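Local coordinates for probable brix-domain ribosomal biogenesis protein (Methanothermobacter thermautotrophicus, PDB 1W94), which probably takes part in ribosome biogenesis as an rRNA-binding protein of the Imp4/Brix family, at residues 2-7 and 49-54; 72-77 and 102-107. One frame throughout, in Å; residues are numbered along the deposited sequence.

How the interactions relate
Interactions 1 and 2 are both buried and draw on one mixed sheet, yet they illustrate two different ways of building a core. Interaction 1 lies within the sheet: strands 3-6 and 48-54 are neighbours, joined by backbone hydrogen bonds, with apolar packing on both faces and a hydrated polar end. Interaction 2 is packing onto the sheet: residues 102-107 meet residues 72-77 through aliphatic side chains, with no hydrogen bond between those two segments. Strand 57-64 lies between strands 48-54 and 70-80 in the sheet, and M2 of the first contact and I74 of the second both touch its F63. The contacts themselves meet where M2 CE packs 3.8 Å from L107 O.

Interaction 1: residues 2-7 and 49-54; sequences MLLTTS and AVVSER
L4 carries the apolar centre of this pairing. With CG anti to the backbone N (chi1 179°), it leans obliquely across to the neighbouring strand, so that CD2 sits 3.7 Å from V51 CG2 and also packs on A49 CB, 3.8 Å away. The selenium of selenomethionine M2 reaches the same methyl group, with SE 4.0 Å from A49 CB. On the other face, T5 and V50 lie side by side and point the same way, meeting through their CG2 methyls. T5 directs its hydroxyl instead to the backbone oxygen of I30.

The strands run parallel, as do strands in beta-alpha-beta crossovers; the chain passes from 3-6 through helix 12-25, strand 28-29 and helix 37-44 before returning as 48-54. Helix 12-25 covers the face of L4, T6 and V51, helix 37-44 that of T5 and V50. T5 bonds to the residues on either side of V50, its N donating to A49 O (3.0 Å) and its O accepting from V51 N (2.9 Å). A49 N bonds to L3 O, nearly along the C=O axis. The last bond, S7 N to V51 O, is as short (2.9 Å), but the donor stands 36° out of the carbonyl plane.

At the polar edge T6 OG1 donates to S7 O on a lone pair. S7 OG gives its proton to a water 2.6 Å away, which in turn donates to E53 OE1; E53 OE2 is held by T14 and the backbone N of S11.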
loop_
_atom_site.group_PDB
_atom_site.type_symbol
_atom_site.label_atom_id
_atom_site.label_comp_id
_atom_site.label_asym_id
_atom_site.label_seq_id
_atom_site.Cartn_x
_atom_site.Cartn_y
_atom_site.Cartn_z
HETATM N N MSE A 2 1.391 3.111 10.565
HETATM C CA MSE A 2 1.171 4.220 9.633
HETATM C C MSE A 2 -0.283 4.701 9.564
HETATM O O MSE A 2 -1.203 3.919 9.787
HETATM C CB MSE A 2 1.610 3.802 8.236
HETATM C CG MSE A 2 2.399 4.852 7.486
HETATM SE SE MSE A 2 3.006 4.072 5.834
HETATM C CE MSE A 2 4.382 2.932 6.491
ATOM N N LEU A 3 -0.477 5.999 9.305
ATOM C CA LEU A 3 -1.796 6.525 8.938
ATOM C C LEU A 3 -1.892 6.587 7.402
ATOM O O LEU A 3 -0.983 7.086 6.737
ATOM C CB LEU A 3 -2.052 7.912 9.552
ATOM C CG LEU A 3 -3.366 8.684 9.230
ATOM C CD1 LEU A 3 -3.735 9.673 10.317
ATOM C CD2 LEU A 3 -3.236 9.458 7.952
ATOM N N LEU A 4 -2.996 6.108 6.856
ATOM C CA LEU A 4 -3.250 6.230 5.443
ATOM C C LEU A 4 -4.426 7.184 5.218
ATOM O O LEU A 4 -5.420 7.154 5.946
ATOM C CB LEU A 4 -3.591 4.859 4.865
ATOM C CG LEU A 4 -3.956 4.513 3.415
ATOM C CD1 LEU A 4 -5.029 5.345 2.808
ATOM C CD2 LEU A 4 -2.762 4.492 2.532
ATOM N N THR A 5 -4.304 7.976 4.155
ATOM C CA THR A 5 -5.354 8.845 3.651
ATOM C C THR A 5 -5.207 8.943 2.123
ATOM O O THR A 5 -4.319 8.317 1.524
ATOM C CB THR A 5 -5.304 10.239 4.336
ATOM O OG1 THR A 5 -6.566 10.900 4.196
ATOM C CG2 THR A 5 -4.165 11.129 3.766
ATOM N N THR A 6 -6.110 9.703 1.512
ATOM C CA THR A 6 -6.125 9.928 0.073
ATOM C C THR A 6 -5.837 11.398 -0.234
ATOM O O THR A 6 -5.761 12.228 0.667
ATOM C CB THR A 6 -7.531 9.626 -0.533
ATOM O OG1 THR A 6 -8.504 10.556 -0.006
ATOM C CG2 THR A 6 -7.970 8.186 -0.247
ATOM N N SER A 7 -5.682 11.707 -1.515
ATOM C CA SER A 7 -5.737 13.061 -2.015
ATOM C C SER A 7 -7.153 13.650 -1.762
ATOM O O SER A 7 -8.100 12.911 -1.493
ATOM C CB SER A 7 -5.421 13.044 -3.510
ATOM O OG SER A 7 -6.136 12.012 -4.183
ATOM N N ALA A 49 1.020 7.554 4.681
ATOM C CA ALA A 49 0.946 7.277 3.251
ATOM C C ALA A 49 -0.304 7.977 2.695
ATOM O O ALA A 49 -1.391 7.955 3.337
ATOM C CB ALA A 49 0.833 5.761 2.983
ATOM N N VAL A 50 -0.138 8.588 1.518
ATOM C CA VAL A 50 -1.218 9.256 0.804
ATOM C C VAL A 50 -1.430 8.535 -0.545
ATOM O O VAL A 50 -0.513 8.451 -1.360
ATOM C CB VAL A 50 -0.914 10.762 0.572
ATOM C CG1 VAL A 50 -2.116 11.460 -0.025
ATOM C CG2 VAL A 50 -0.553 11.435 1.878
ATOM N N VAL A 51 -2.634 8.002 -0.755
ATOM C CA VAL A 51 -2.989 7.484 -2.064
ATOM C C VAL A 51 -3.545 8.640 -2.876
ATOM O O VAL A 51 -4.623 9.171 -2.557
ATOM C CB VAL A 51 -4.031 6.340 -2.006
ATOM C CG1 VAL A 51 -4.299 5.777 -3.457
ATOM C CG2 VAL A 51 -3.591 5.225 -1.007
ATOM N N SER A 52 -2.829 9.028 -3.919
ATOM C CA SER A 52 -3.353 10.023 -4.855
ATOM C C SER A 52 -3.815 9.391 -6.176
ATOM O O SER A 52 -3.452 8.246 -6.488
ATOM C CB SER A 52 -2.343 11.178 -5.094
ATOM O OG SER A 52 -1.072 10.675 -5.467
ATOM N N GLU A 53 -4.636 10.135 -6.921
ATOM C CA GLU A 53 -5.212 9.672 -8.173
ATOM C C GLU A 53 -4.795 10.502 -9.359
ATOM O O GLU A 53 -4.347 11.639 -9.214
ATOM C CB GLU A 53 -6.734 9.737 -8.184
ATOM C CG GLU A 53 -7.448 9.902 -6.888
ATOM C CD GLU A 53 -8.913 10.282 -7.139
ATOM O OE1 GLU A 53 -9.152 11.424 -7.562
ATOM O OE2 GLU A 53 -9.808 9.444 -6.926
ATOM N N ARG A 54 -4.973 9.926 -10.535
ATOM C CA ARG A 54 -5.045 10.687 -11.766
ATOM C C ARG A 54 -6.310 10.200 -12.456
ATOM O O ARG A 54 -6.498 8.990 -12.610
ATOM C CB ARG A 54 -3.846 10.385 -12.671
ATOM C CG ARG A 54 -2.460 10.588 -12.092
ATOM C CD ARG A 54 -1.398 10.065 -13.108
HETATM O O HOH W 1 -8.044 13.184 -5.530
HETATM O O HOH W 2 -4.694 13.229 -6.731
#

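Interaction 2: residues 72-77 and 102-107; sequences GYILFN and EGLCNL
Residues 102-107 of the helix pass over residues 72-77 of the strand at 116° between their N-to-C directions, the axes of these short segments approaching to 9.2 Å. Two leucines about one helical turn apart, L104 and L107, bridge the gap. I74 rises to meet them: its CG1 lies beside the backbone N and anti to the carbonyl carbon, and the extended chi2 (171°) carries CD1 out to 3.6 Å from L104 CD2, the two side chains crossing at about a right angle. L107 and I74 instead slide past each other in opposite directions, L107 CD1 coming 4.0 Å from I74 CG1.

L107 also forks over the strand backbone. CD1 rests 3.9 Å from Y73 N, while CD2 settles 3.7 Å from G72 CA. A beta carbon on G72 would fall 2.8 Å from L107 CD2, so the bare glycine is what admits this methyl. An alanine in place of L107 would lack the CD1 and CD2 methyls that lie on G72, Y73 and I74, and would probably loosen the helix on the strand.

Y73 points away from the helix and forms a cation-pi pair with R60. The C105-C97 disulfide ties the helix to the preceding loop, and R71 bonds to the backbone oxygens of N106 and L107. Because the leucines and I74 meet without a hydrogen bond, the contact depends on close aliphatic fit, while the R71 bonds and the disulfide give the helix separate polar and covalent ties.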
loop_
_atom_site.group_PDB
_atom_site.type_symbol
_atom_site.label_atom_id
_atom_site.label_comp_id
_atom_site.label_asym_id
_atom_site.label_seq_id
_atom_site.Cartn_x
_atom_site.Cartn_y
_atom_site.Cartn_z
ATOM N N GLY A 72 9.604 8.344 -0.090
ATOM C CA GLY A 72 9.524 7.734 -1.402
ATOM C C GLY A 72 8.087 7.596 -1.888
ATOM O O GLY A 72 7.136 8.071 -1.259
ATOM N N TYR A 73 7.921 6.984 -3.050
ATOM C CA TYR A 73 6.580 6.842 -3.607
ATOM C C TYR A 73 6.521 5.650 -4.527
ATOM O O TYR A 73 7.559 5.174 -5.011
ATOM C CB TYR A 73 6.105 8.150 -4.309
ATOM C CG TYR A 73 6.931 8.563 -5.514
ATOM C CD1 TYR A 73 6.679 7.993 -6.770
ATOM C CD2 TYR A 73 7.958 9.492 -5.406
ATOM C CE1 TYR A 73 7.432 8.346 -7.900
ATOM C CE2 TYR A 73 8.727 9.867 -6.547
ATOM C CZ TYR A 73 8.458 9.270 -7.793
ATOM O OH TYR A 73 9.171 9.611 -8.954
ATOM N N ILE A 74 5.310 5.144 -4.731
ATOM C CA ILE A 74 5.089 4.027 -5.662
ATOM C C ILE A 74 4.051 4.500 -6.677
ATOM O O ILE A 74 3.003 5.043 -6.279
ATOM C CB ILE A 74 4.507 2.774 -4.912
ATOM C CG1 ILE A 74 5.464 2.236 -3.845
ATOM C CG2 ILE A 74 4.168 1.644 -5.897
ATOM C CD1 ILE A 74 4.836 1.147 -2.953
ATOM N N LEU A 75 4.323 4.277 -7.966
ATOM C CA LEU A 75 3.312 4.468 -9.033
ATOM C C LEU A 75 2.772 3.109 -9.403
ATOM O O LEU A 75 3.551 2.178 -9.636
ATOM C CB LEU A 75 3.910 5.123 -10.287
ATOM C CG LEU A 75 4.755 6.375 -10.087
ATOM C CD1 LEU A 75 5.382 6.806 -11.430
ATOM C CD2 LEU A 75 3.921 7.522 -9.445
ATOM N N PHE A 76 1.445 3.002 -9.445
ATOM C CA PHE A 76 0.767 1.713 -9.586
ATOM C C PHE A 76 -0.652 1.812 -10.150
ATOM O O PHE A 76 -1.229 2.881 -10.211
ATOM C CB PHE A 76 0.700 0.989 -8.228
ATOM C CG PHE A 76 -0.358 1.534 -7.306
ATOM C CD1 PHE A 76 -1.491 0.793 -7.009
ATOM C CD2 PHE A 76 -0.229 2.824 -6.759
ATOM C CE1 PHE A 76 -2.490 1.332 -6.183
ATOM C CE2 PHE A 76 -1.196 3.367 -5.948
ATOM C CZ PHE A 76 -2.347 2.620 -5.648
ATOM N N ASN A 77 -1.201 0.669 -10.558
ATOM C CA ASN A 77 -2.629 0.512 -10.782
ATOM C C ASN A 77 -3.112 -0.581 -9.829
ATOM O O ASN A 77 -2.431 -1.605 -9.670
ATOM C CB ASN A 77 -2.915 0.033 -12.205
ATOM C CG ASN A 77 -2.433 0.983 -13.245
ATOM O OD1 ASN A 77 -2.609 2.195 -13.119
ATOM N ND2 ASN A 77 -1.843 0.452 -14.307
ATOM N N GLU A 102 13.730 -4.057 -3.251
ATOM C CA GLU A 102 13.905 -3.788 -1.818
ATOM C C GLU A 102 13.172 -2.523 -1.341
ATOM O O GLU A 102 12.660 -2.492 -0.227
ATOM C CB GLU A 102 15.385 -3.681 -1.460
ATOM C CG GLU A 102 16.231 -4.952 -1.695
ATOM C CD GLU A 102 16.854 -5.058 -3.101
ATOM O OE1 GLU A 102 16.523 -4.237 -4.002
ATOM O OE2 GLU A 102 17.680 -5.996 -3.296
ATOM N N GLY A 103 13.118 -1.487 -2.183
ATOM C CA GLY A 103 12.484 -0.227 -1.798
ATOM C C GLY A 103 10.993 -0.402 -1.544
ATOM O O GLY A 103 10.432 0.241 -0.655
ATOM N N LEU A 104 10.336 -1.273 -2.312
ATOM C CA LEU A 104 8.935 -1.585 -2.038
ATOM C C LEU A 104 8.760 -2.031 -0.615
ATOM O O LEU A 104 7.897 -1.516 0.091
ATOM C CB LEU A 104 8.379 -2.634 -3.007
ATOM C CG LEU A 104 8.308 -2.146 -4.442
ATOM C CD1 LEU A 104 7.940 -3.293 -5.397
ATOM C CD2 LEU A 104 7.301 -0.957 -4.553
ATOM N N CYS A 105 9.602 -2.959 -0.169
ATOM C CA CYS A 105 9.519 -3.469 1.175
ATOM C C CYS A 105 9.823 -2.384 2.229
ATOM O O CYS A 105 9.157 -2.332 3.266
ATOM C CB CYS A 105 10.409 -4.733 1.330
ATOM S SG CYS A 105 9.838 -6.004 0.130
ATOM N N ASN A 106 10.829 -1.544 1.966
ATOM C CA ASN A 106 11.212 -0.497 2.899
ATOM C C ASN A 106 10.119 0.550 3.068
ATOM O O ASN A 106 9.781 0.911 4.203
ATOM C CB ASN A 106 12.560 0.125 2.488
ATOM C CG ASN A 106 13.732 -0.806 2.767
ATOM O OD1 ASN A 106 13.737 -1.546 3.763
ATOM N ND2 ASN A 106 14.736 -0.766 1.904
ATOM N N LEU A 107 9.518 0.986 1.955
ATOM C CA LEU A 107 8.467 2.001 2.005
ATOM C C LEU A 107 7.263 1.502 2.804
ATOM O O LEU A 107 6.752 2.189 3.673
ATOM C CB LEU A 107 8.016 2.373 0.591
ATOM C CG LEU A 107 9.038 3.219 -0.185
ATOM C CD1 LEU A 107 8.531 3.390 -1.632
ATOM C CD2 LEU A 107 9.272 4.555 0.512
#